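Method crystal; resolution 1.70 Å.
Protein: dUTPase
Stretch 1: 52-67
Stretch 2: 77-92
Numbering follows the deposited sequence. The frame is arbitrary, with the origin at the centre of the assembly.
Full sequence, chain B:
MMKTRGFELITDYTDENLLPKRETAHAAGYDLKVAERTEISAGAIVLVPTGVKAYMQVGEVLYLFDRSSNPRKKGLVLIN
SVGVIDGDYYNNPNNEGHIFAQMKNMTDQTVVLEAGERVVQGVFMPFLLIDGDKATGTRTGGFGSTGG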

ATOM      1  N   VAL B  52      -8.168  -3.913  19.074  1.00  5.37           N
ATOM      2  CA  VAL B  52      -9.114  -4.795  18.386  1.00  5.41           C
ATOM      3  C   VAL B  52      -8.469  -5.941  17.608  1.00  5.90           C
ATOM      4  O   VAL B  52      -7.284  -5.904  17.286  1.00  5.44           O
ATOM      5  CB  VAL B  52     -10.039  -3.999  17.428  1.00  5.44           C
ATOM      6  CG1 VAL B  52     -10.885  -2.979  18.210  1.00  7.39           C
ATOM      7  CG2 VAL B  52      -9.242  -3.330  16.310  1.00  6.70           C
ATOM      8  N   LYS B  53      -9.267  -6.978  17.361  1.00  4.76           N
ATOM      9  CA  LYS B  53      -8.892  -8.079  16.478  1.00  5.30           C
ATOM     10  C   LYS B  53      -9.954  -8.153  15.391  1.00  6.85           C
ATOM     11  O   LYS B  53     -11.022  -7.557  15.526  1.00  5.91           O
ATOM     12  CB  LYS B  53      -8.840  -9.395  17.258  1.00  6.25           C
ATOM     13  CG  LYS B  53     -10.104  -9.657  18.090  1.00  7.32           C
ATOM     14  CD  LYS B  53      -9.933 -10.888  19.010  1.00  8.38           C
ATOM     15  CE  LYS B  53     -11.196 -11.117  19.843  1.00  9.31           C
ATOM     16  NZ  LYS B  53     -10.985 -12.200  20.894  1.00 10.85           N
ATOM     17  N   ALA B  54      -9.659  -8.849  14.295  1.00  6.09           N
ATOM     18  CA  ALA B  54     -10.601  -8.878  13.170  1.00  6.25           C
ATOM     19  C   ALA B  54     -10.810 -10.295  12.678  1.00  5.29           C
ATOM     20  O   ALA B  54      -9.863 -11.012  12.490  1.00  6.43           O
ATOM     21  CB  ALA B  54     -10.097  -8.004  12.018  1.00  5.35           C
ATOM     22  N   TYR B  55     -12.065 -10.669  12.462  1.00  4.70           N
ATOM     23  CA  TYR B  55     -12.402 -11.974  11.894  1.00  5.30           C
ATOM     24  C   TYR B  55     -12.923 -11.736  10.483  1.00  6.55           C
ATOM     25  O   TYR B  55     -13.381 -10.632  10.170  1.00  5.94           O
ATOM     26  CB  TYR B  55     -13.455 -12.695  12.766  1.00  6.74           C
ATOM     27  CG  TYR B  55     -14.752 -11.945  12.906  1.00  7.17           C
ATOM     28  CD1 TYR B  55     -15.814 -12.177  12.031  1.00  7.24           C
ATOM     29  CD2 TYR B  55     -14.919 -11.001  13.923  1.00  7.42           C
ATOM     30  CE1 TYR B  55     -17.015 -11.495  12.163  1.00  8.14           C
ATOM     31  CE2 TYR B  55     -16.113 -10.292  14.060  1.00  8.82           C
ATOM     32  CZ  TYR B  55     -17.153 -10.548  13.179  1.00 10.64           C
ATOM     33  OH  TYR B  55     -18.337  -9.835  13.310  1.00 10.28           O
HETATM   34  N   MSE B  56     -12.807 -12.744   9.621  1.00  5.88           N
HETATM   35  CA  MSE B  56     -13.278 -12.604   8.244  1.00  6.57           C
HETATM   36  C   MSE B  56     -13.474 -13.994   7.652  1.00  7.21           C
HETATM   37  O   MSE B  56     -13.249 -15.005   8.337  1.00  7.81           O
HETATM   38  CB  MSE B  56     -12.249 -11.813   7.424  1.00  6.10           C
HETATM   39  CG  MSE B  56     -10.883 -12.482   7.458  1.00  6.80           C
HETATM   40 SE   MSE B  56      -9.403 -11.249   7.097  0.89  9.73          SE
HETATM   41  CE  MSE B  56     -10.359  -9.577   7.308  1.00 24.67           C
ATOM     42  N   GLN B  57     -13.898 -14.057   6.398  1.00  5.42           N
ATOM     43  CA  GLN B  57     -14.163 -15.362   5.791  1.00  7.40           C
ATOM     44  C   GLN B  57     -12.918 -15.915   5.149  1.00  8.32           C
ATOM     45  O   GLN B  57     -11.932 -15.201   4.977  1.00  6.17           O
ATOM     46  CB  GLN B  57     -15.274 -15.242   4.750  1.00  8.89           C
ATOM     47  CG  GLN B  57     -16.520 -14.619   5.350  1.00 10.75           C
ATOM     48  CD  GLN B  57     -17.751 -14.909   4.564  1.00 31.21           C
ATOM     49  OE1 GLN B  57     -18.163 -16.067   4.458  1.00 25.37           O
ATOM     50  NE2 GLN B  57     -18.387 -13.852   4.034  1.00 35.02           N
ATOM     51  N   VAL B  58     -12.946 -17.186   4.772  1.00  7.09           N
ATOM     52  CA  VAL B  58     -11.828 -17.728   4.012  1.00  7.89           C
ATOM     53  C   VAL B  58     -11.791 -16.964   2.677  1.00  6.94           C
ATOM     54  O   VAL B  58     -12.826 -16.639   2.080  1.00  8.17           O
ATOM     55  CB  VAL B  58     -11.949 -19.240   3.724  1.00 17.65           C
ATOM     56  CG1 VAL B  58     -12.129 -20.005   4.976  1.00 16.05           C
ATOM     57  CG2 VAL B  58     -13.074 -19.531   2.908  1.00 26.30           C
ATOM     58  N   GLY B  59     -10.581 -16.653   2.222  1.00  6.96           N
ATOM     59  CA  GLY B  59     -10.407 -15.918   0.984  1.00  6.93           C
ATOM     60  C   GLY B  59     -10.527 -14.420   1.130  1.00  7.33           C
ATOM     61  O   GLY B  59     -10.630 -13.697   0.133  1.00  7.15           O
ATOM     62  N   GLU B  60     -10.546 -13.960   2.377  1.00  5.65           N
ATOM     63  CA  GLU B  60     -10.584 -12.520   2.658  1.00  5.84           C
ATOM     64  C   GLU B  60      -9.331 -12.076   3.406  1.00  5.48           C
ATOM     65  O   GLU B  60      -8.720 -12.864   4.130  1.00  6.77           O
ATOM     66  CB  GLU B  60     -11.858 -12.158   3.426  1.00  6.37           C
ATOM     67  CG  GLU B  60     -13.111 -12.400   2.572  1.00  7.33           C
ATOM     68  CD  GLU B  60     -14.423 -12.133   3.285  1.00  9.96           C
ATOM     69  OE1 GLU B  60     -14.400 -11.767   4.480  1.00  6.74           O
ATOM     70  OE2 GLU B  60     -15.472 -12.298   2.623  1.00  7.77           O
ATOM     71  N   VAL B  61      -8.957 -10.813   3.203  1.00  4.74           N
ATOM     72  CA  VAL B  61      -7.850 -10.193   3.915  1.00  4.73           C
ATOM     73  C   VAL B  61      -8.280  -8.809   4.382  1.00  5.02           C
ATOM     74  O   VAL B  61      -9.142  -8.176   3.771  1.00  6.23           O
ATOM     75  CB  VAL B  61      -6.597 -10.109   3.003  1.00  6.02           C
ATOM     76  CG1 VAL B  61      -6.893  -9.251   1.784  1.00  7.86           C
ATOM     77  CG2 VAL B  61      -5.392  -9.593   3.778  1.00  7.08           C
ATOM     78  N   LEU B  62      -7.649  -8.333   5.456  1.00  4.99           N
ATOM     79  CA  LEU B  62      -7.869  -6.983   5.952  1.00  4.35           C
ATOM     80  C   LEU B  62      -6.576  -6.213   5.746  1.00  5.50           C
ATOM     81  O   LEU B  62      -5.530  -6.619   6.256  1.00  5.93           O
ATOM     82  CB  LEU B  62      -8.190  -7.011   7.454  1.00  5.61           C
ATOM     83  CG  LEU B  62      -8.234  -5.625   8.139  1.00  5.62           C
ATOM     84  CD1 LEU B  62      -9.348  -4.758   7.602  1.00  6.57           C
ATOM     85  CD2 LEU B  62      -8.391  -5.796   9.645  1.00  6.60           C
ATOM     86  N   TYR B  63      -6.627  -5.116   5.000  1.00  5.37           N
ATOM     87  CA  TYR B  63      -5.443  -4.283   4.804  1.00  5.27           C
ATOM     88  C   TYR B  63      -5.555  -3.069   5.696  1.00  6.20           C
ATOM     89  O   TYR B  63      -6.647  -2.509   5.847  1.00  6.87           O
ATOM     90  CB  TYR B  63      -5.383  -3.772   3.369  1.00  5.27           C
ATOM     91  CG  TYR B  63      -5.047  -4.827   2.352  1.00  5.70           C
ATOM     92  CD1 TYR B  63      -3.951  -5.662   2.536  1.00  7.69           C
ATOM     93  CD2 TYR B  63      -5.812  -4.988   1.212  1.00 11.88           C
ATOM     94  CE1 TYR B  63      -3.637  -6.643   1.600  1.00  8.22           C
ATOM     95  CE2 TYR B  63      -5.506  -5.969   0.277  1.00 14.40           C
ATOM     96  CZ  TYR B  63      -4.413  -6.783   0.485  1.00 12.00           C
ATOM     97  OH  TYR B  63      -4.086  -7.754  -0.437  1.00 12.39           O
ATOM     98  N   LEU B  64      -4.434  -2.667   6.289  1.00  5.07           N
ATOM     99  CA  LEU B  64      -4.394  -1.426   7.073  1.00  5.16           C
ATOM    100  C   LEU B  64      -3.621  -0.394   6.286  1.00  6.06           C
ATOM    101  O   LEU B  64      -2.483  -0.641   5.898  1.00  5.55           O
ATOM    102  CB  LEU B  64      -3.654  -1.661   8.386  1.00  5.41           C
ATOM    103  CG  LEU B  64      -4.180  -2.778   9.280  1.00  8.90           C
ATOM    104  CD1 LEU B  64      -3.353  -2.828  10.562  1.00 11.93           C
ATOM    105  CD2 LEU B  64      -5.664  -2.550   9.567  1.00  9.50           C
ATOM    106  N   PHE B  65      -4.253   0.747   6.023  1.00  5.87           N
ATOM    107  CA  PHE B  65      -3.598   1.840   5.312  1.00  7.43           C
ATOM    108  C   PHE B  65      -3.421   3.029   6.221  1.00  7.84           C
ATOM    109  O   PHE B  65      -4.194   3.253   7.156  1.00  6.91           O
ATOM    110  CB  PHE B  65      -4.420   2.285   4.086  1.00  7.07           C
ATOM    111  CG  PHE B  65      -4.657   1.193   3.087  1.00  8.19           C
ATOM    112  CD1 PHE B  65      -3.634   0.754   2.259  1.00  8.93           C
ATOM    113  CD2 PHE B  65      -5.904   0.605   2.978  1.00  7.15           C
ATOM    114  CE1 PHE B  65      -3.859  -0.268   1.334  1.00  8.90           C
ATOM    115  CE2 PHE B  65      -6.135  -0.405   2.066  1.00  7.20           C
ATOM    116  CZ  PHE B  65      -5.112  -0.834   1.232  1.00  7.11           C
ATOM    117  N   ASP B  66      -2.393   3.813   5.927  1.00  8.13           N
ATOM    118  CA  ASP B  66      -2.163   5.051   6.640  1.00  8.01           C
ATOM    119  C   ASP B  66      -3.370   5.970   6.439  1.00  9.16           C
ATOM    120  O   ASP B  66      -4.077   5.887   5.435  1.00  7.47           O
ATOM    121  CB  ASP B  66      -0.949   5.755   6.019  1.00  8.74           C
ATOM    122  CG  ASP B  66       0.031   6.249   7.051  1.00 11.26           C
ATOM    123  OD1 ASP B  66      -0.368   6.436   8.228  1.00 15.12           O
ATOM    124  OD2 ASP B  66       1.210   6.405   6.697  1.00 10.81           O
ATOM    125  N   ARG B  67      -3.616   6.840   7.400  1.00 10.74           N
ATOM    126  CA  ARG B  67      -4.558   7.938   7.178  1.00 11.41           C
ATOM    127  C   ARG B  67      -3.820   9.039   6.451  1.00  9.67           C
ATOM    128  O   ARG B  67      -2.647   9.284   6.722  1.00 10.99           O
ATOM    129  CB  ARG B  67      -5.086   8.468   8.506  1.00 12.92           C
ATOM    130  CG  ARG B  67      -5.913   7.470   9.305  1.00 16.45           C
ATOM    131  CD  ARG B  67      -6.635   8.170  10.433  1.00 21.76           C
ATOM    132  NE  ARG B  67      -7.744   8.983   9.949  1.00 23.94           N
ATOM    133  CZ  ARG B  67      -8.053  10.187  10.417  1.00 29.92           C
ATOM    134  NH1 ARG B  67      -7.324  10.740  11.387  1.00 38.05           N
ATOM    135  NH2 ARG B  67      -9.076  10.846   9.912  1.00 24.60           N
ATOM    136  N   VAL B  77       4.242   8.045   9.786  1.00  7.75           N
ATOM    137  CA  VAL B  77       3.906   7.164   8.665  1.00  7.67           C
ATOM    138  C   VAL B  77       3.801   5.714   9.117  1.00  7.21           C
ATOM    139  O   VAL B  77       4.471   5.297  10.053  1.00  7.10           O
ATOM    140  CB  VAL B  77       4.933   7.248   7.508  1.00  7.40           C
ATOM    141  CG1 VAL B  77       4.935   8.650   6.881  1.00  9.44           C
ATOM    142  CG2 VAL B  77       6.327   6.847   7.981  1.00  8.64           C
ATOM    143  N   LEU B  78       2.953   4.952   8.428  1.00  6.00           N
ATOM    144  CA  LEU B  78       2.885   3.502   8.614  1.00  5.84           C
ATOM    145  C   LEU B  78       4.118   2.918   7.906  1.00  7.73           C
ATOM    146  O   LEU B  78       4.176   2.905   6.670  1.00  6.46           O
ATOM    147  CB  LEU B  78       1.586   2.984   7.991  1.00  7.31           C
ATOM    148  CG  LEU B  78       1.294   1.493   8.197  1.00  6.09           C
ATOM    149  CD1 LEU B  78       1.110   1.172   9.665  1.00  7.92           C
ATOM    150  CD2 LEU B  78       0.050   1.096   7.445  1.00  7.50           C
ATOM    151  N   ILE B  79       5.103   2.472   8.687  1.00  5.61           N
ATOM    152  CA  ILE B  79       6.445   2.269   8.157  1.00  7.70           C
ATOM    153  C   ILE B  79       6.554   1.067   7.223  1.00  5.78           C
ATOM    154  O   ILE B  79       7.427   1.052   6.348  1.00  6.29           O
ATOM    155  CB  ILE B  79       7.511   2.239   9.278  1.00  7.23           C
ATOM    156  CG1 ILE B  79       8.930   2.462   8.708  1.00  6.31           C
ATOM    157  CG2 ILE B  79       7.392   0.938  10.084  1.00  7.73           C
ATOM    158  CD1 ILE B  79       9.124   3.768   7.925  1.00  9.11           C
ATOM    159  N   ASN B  80       5.684   0.065   7.404  1.00  5.95           N
ATOM    160  CA  ASN B  80       5.607  -1.063   6.472  1.00  6.54           C
ATOM    161  C   ASN B  80       4.575  -0.853   5.341  1.00  6.26           C
ATOM    162  O   ASN B  80       4.270  -1.791   4.591  1.00  6.30           O
ATOM    163  CB  ASN B  80       5.381  -2.402   7.210  1.00  6.22           C
ATOM    164  CG  ASN B  80       4.075  -2.447   8.021  1.00 11.12           C
ATOM    165  OD1 ASN B  80       3.411  -3.491   8.088  1.00 14.83           O
ATOM    166  ND2 ASN B  80       3.719  -1.351   8.647  1.00  6.99           N
ATOM    167  N   SER B  81       4.074   0.388   5.238  1.00  5.53           N
ATOM    168  CA  SER B  81       3.229   0.881   4.146  1.00  4.76           C
ATOM    169  C   SER B  81       1.785   0.400   4.160  1.00  5.21           C
ATOM    170  O   SER B  81       0.860   1.208   4.045  1.00  7.49           O
ATOM    171  CB  SER B  81       3.856   0.610   2.778  1.00  6.27           C
ATOM    172  OG  SER B  81       5.108   1.265   2.665  1.00  7.33           O
ATOM    173  N   VAL B  82       1.627  -0.913   4.263  1.00  5.00           N
ATOM    174  CA  VAL B  82       0.322  -1.548   4.333  1.00  4.94           C
ATOM    175  C   VAL B  82       0.411  -2.694   5.313  1.00  6.02           C
ATOM    176  O   VAL B  82       1.297  -3.551   5.206  1.00  7.08           O
ATOM    177  CB  VAL B  82      -0.086  -2.154   2.989  1.00  6.35           C
ATOM    178  CG1 VAL B  82      -1.461  -2.807   3.112  1.00  7.70           C
ATOM    179  CG2 VAL B  82      -0.110  -1.071   1.896  1.00  7.27           C
ATOM    180  N   GLY B  83      -0.489  -2.703   6.284  1.00  5.74           N
ATOM    181  CA  GLY B  83      -0.541  -3.813   7.222  1.00  5.96           C
ATOM    182  C   GLY B  83      -1.402  -4.895   6.591  1.00  8.46           C
ATOM    183  O   GLY B  83      -2.501  -4.613   6.097  1.00  8.01           O
ATOM    184  N   VAL B  84      -0.912  -6.130   6.589  1.00  6.52           N
ATOM    185  CA  VAL B  84      -1.644  -7.233   5.962  1.00  6.58           C
ATOM    186  C   VAL B  84      -2.094  -8.172   7.080  1.00  7.35           C
ATOM    187  O   VAL B  84      -1.295  -8.939   7.637  1.00  9.75           O
ATOM    188  CB  VAL B  84      -0.786  -7.995   4.940  1.00  6.34           C
ATOM    189  CG1 VAL B  84      -1.574  -9.159   4.337  1.00  7.21           C
ATOM    190  CG2 VAL B  84      -0.317  -7.059   3.841  1.00  8.31           C
ATOM    191  N   ILE B  85      -3.376  -8.088   7.412  1.00  6.40           N
ATOM    192  CA  ILE B  85      -3.930  -8.834   8.527  1.00  5.74           C
ATOM    193  C   ILE B  85      -4.661 -10.063   7.988  1.00  7.30           C
ATOM    194  O   ILE B  85      -5.711  -9.952   7.352  1.00  6.41           O
ATOM    195  CB  ILE B  85      -4.907  -7.985   9.337  1.00  7.25           C
ATOM    196  CG1 ILE B  85      -4.250  -6.666   9.789  1.00  8.25           C
ATOM    197  CG2 ILE B  85      -5.425  -8.798  10.538  1.00  9.23           C
ATOM    198  CD1 ILE B  85      -2.935  -6.880  10.559  1.00 12.01           C
ATOM    199  N   ASP B  86      -4.070 -11.232   8.237  1.00  6.91           N
ATOM    200  CA  ASP B  86      -4.583 -12.500   7.721  1.00  8.29           C
ATOM    201  C   ASP B  86      -5.770 -12.994   8.574  1.00  6.93           C
ATOM    202  O   ASP B  86      -5.864 -12.699   9.754  1.00  6.78           O
ATOM    203  CB  ASP B  86      -3.480 -13.553   7.747  1.00  9.89           C
ATOM    204  CG  ASP B  86      -2.253 -13.135   6.953  1.00 12.48           C
ATOM    205  OD1 ASP B  86      -2.392 -12.748   5.780  1.00 10.14           O
ATOM    206  OD2 ASP B  86      -1.139 -13.244   7.505  1.00 11.34           O
ATOM    207  N   GLY B  87      -6.637 -13.803   7.971  1.00  7.98           N
ATOM    208  CA  GLY B  87      -7.837 -14.277   8.640  1.00  8.67           C
ATOM    209  C   GLY B  87      -7.545 -15.165   9.834  1.00  9.27           C
ATOM    210  O   GLY B  87      -8.366 -15.296  10.730  1.00  9.84           O
ATOM    211  N   ASP B  88      -6.386 -15.802   9.835  1.00  7.93           N
ATOM    212  CA  ASP B  88      -6.050 -16.685  10.947  1.00  9.34           C
ATOM    213  C   ASP B  88      -5.252 -16.005  12.049  1.00 11.28           C
ATOM    214  O   ASP B  88      -4.819 -16.658  12.976  1.00 10.63           O
ATOM    215  CB  ASP B  88      -5.404 -18.004  10.475  1.00 15.16           C
ATOM    216  CG  ASP B  88      -4.282 -17.794   9.467  1.00 17.72           C
ATOM    217  OD1 ASP B  88      -3.840 -16.645   9.259  1.00 12.99           O
ATOM    218  OD2 ASP B  88      -3.837 -18.806   8.880  1.00 14.76           O
ATOM    219  N   TYR B  89      -5.055 -14.695  11.939  1.00  7.89           N
ATOM    220  CA  TYR B  89      -4.378 -13.955  13.000  1.00  8.17           C
ATOM    221  C   TYR B  89      -5.331 -13.843  14.198  1.00  8.00           C
ATOM    222  O   TYR B  89      -4.925 -13.965  15.349  1.00  7.57           O
ATOM    223  CB  TYR B  89      -3.962 -12.581  12.457  1.00  6.97           C
ATOM    224  CG  TYR B  89      -3.104 -11.748  13.393  1.00  8.84           C
ATOM    225  CD1 TYR B  89      -1.863 -12.198  13.835  1.00 14.86           C
ATOM    226  CD2 TYR B  89      -3.522 -10.490  13.776  1.00 11.75           C
ATOM    227  CE1 TYR B  89      -1.074 -11.398  14.691  1.00 14.46           C
ATOM    228  CE2 TYR B  89      -2.770  -9.700  14.616  1.00 13.39           C
ATOM    229  CZ  TYR B  89      -1.557 -10.151  15.066  1.00 15.90           C
ATOM    230  OH  TYR B  89      -0.829  -9.321  15.898  1.00 22.09           O
ATOM    231  N   TYR B  90      -6.618 -13.655  13.901  1.00  7.22           N
ATOM    232  CA  TYR B  90      -7.696 -13.592  14.894  1.00  7.51           C
ATOM    233  C   TYR B  90      -7.617 -14.709  15.919  1.00  8.14           C
ATOM    234  O   TYR B  90      -7.571 -15.885  15.558  1.00  8.45           O
ATOM    235  CB  TYR B  90      -9.024 -13.679  14.136  1.00  7.28           C
ATOM    236  CG  TYR B  90     -10.295 -13.696  14.948  1.00  8.41           C
ATOM    237  CD1 TYR B  90     -10.752 -12.544  15.594  1.00  7.51           C
ATOM    238  CD2 TYR B  90     -11.075 -14.856  15.021  1.00 10.93           C
ATOM    239  CE1 TYR B  90     -11.953 -12.561  16.315  1.00  8.96           C
ATOM    240  CE2 TYR B  90     -12.268 -14.871  15.725  1.00 11.79           C
ATOM    241  CZ  TYR B  90     -12.702 -13.733  16.372  1.00 10.51           C
ATOM    242  OH  TYR B  90     -13.903 -13.756  17.068  1.00 10.48           O
ATOM    243  N   ASN B  91      -7.622 -14.326  17.194  1.00  8.44           N
ATOM    244  CA  ASN B  91      -7.642 -15.288  18.299  1.00  8.37           C
ATOM    245  C   ASN B  91      -6.431 -16.225  18.383  1.00  9.94           C
ATOM    246  O   ASN B  91      -6.521 -17.293  19.002  1.00 11.72           O
ATOM    247  CB  ASN B  91      -8.946 -16.094  18.297  1.00 10.24           C
ATOM    248  CG  ASN B  91     -10.096 -15.343  18.931  1.00 10.66           C
ATOM    249  OD1 ASN B  91      -9.891 -14.352  19.633  1.00 12.73           O
ATOM    250  ND2 ASN B  91     -11.327 -15.827  18.702  1.00 12.75           N
ATOM    251  N   ASN B  92      -5.303 -15.831  17.796  1.00  8.66           N
ATOM    252  CA  ASN B  92      -4.085 -16.637  17.922  1.00 10.63           C
ATOM    253  C   ASN B  92      -3.664 -16.703  19.399  1.00 11.83           C
ATOM    254  O   ASN B  92      -4.029 -15.826  20.185  1.00  9.53           O
ATOM    255  CB  ASN B  92      -2.959 -16.135  16.996  1.00  9.54           C
ATOM    256  CG  ASN B  92      -2.323 -14.830  17.482  1.00 11.47           C
ATOM    257  OD1 ASN B  92      -2.452 -13.767  16.852  1.00 13.12           O
ATOM    258  ND2 ASN B  92      -1.624 -14.911  18.601  1.00  9.16           N
TER
HETATM  259  O   HOH W   1      -7.180 -11.585  11.899  1.00  6.25           O
HETATM  260  O   HOH W   2     -11.172 -14.943  10.787  1.00 10.97           O
HETATM  261  O   HOH W   3      -6.245 -13.758   5.101  1.00  9.25           O
HETATM  262  O   HOH W   4      -1.029   3.153   3.531  1.00 12.58           O

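The centre of the contact is an antiparallel pairing of the strand through Leu 62 and Leu 64 with the strand through Gly 83 and Ile 85, and its apolar side chains are sorted by the alternation of the strands. On one face lie Leu 62, Leu 64 and Ile 85. Leu 62 CB meets Ile 85 CB at 3.9 Å, while Ile 85 CG1 reaches diagonally to Leu 64 CG, also 3.9 Å away. Gly 83, opposite Leu 64, has no side chain, and a CB there would sit only 3.1 Å from Leu 64 CD1. Their CA atoms are 4.5 Å apart. The other face carries Tyr 63, Phe 65, Val 82 and Val 84. Val 84 CG2 lies at the edge of the Tyr 63 ring, 4.0 Å from Tyr 63 CE1, and Val 82 CG2 packs 3.9 Å from Phe 65 CE1; the compact, branched valines fill space beside the broad rings.

Between these faces the main chain satisfies its own polar groups. Leu 62 N donates to Ile 85 O (3.2 Å) and Ile 85 N to Leu 62 O (2.9 Å); Leu 64 N and Gly 83 O (2.7 Å) and Gly 83 N and Leu 64 O (2.9 Å) repeat the pattern.

Farther out, Tyr 90 turns toward stretch 1 and offers a ring face to Tyr 55 CB, which stands 3.6 Å from the centroid of the Tyr 90 ring. Where direct pairing lapses, water 3 bridges, accepting from Gly 87 N (2.9 Å) and lying 2.8 Å from Glu 60 O.

At the polar edge, the carboxylate of Asp 66 accepts a nearly straight hydrogen bond from Leu 78 N to Asp 66 OD2 (2.9 Å). At the other end, the long, largely extended Lys 53 carries NZ to Asn 91 OD1 (2.7 Å).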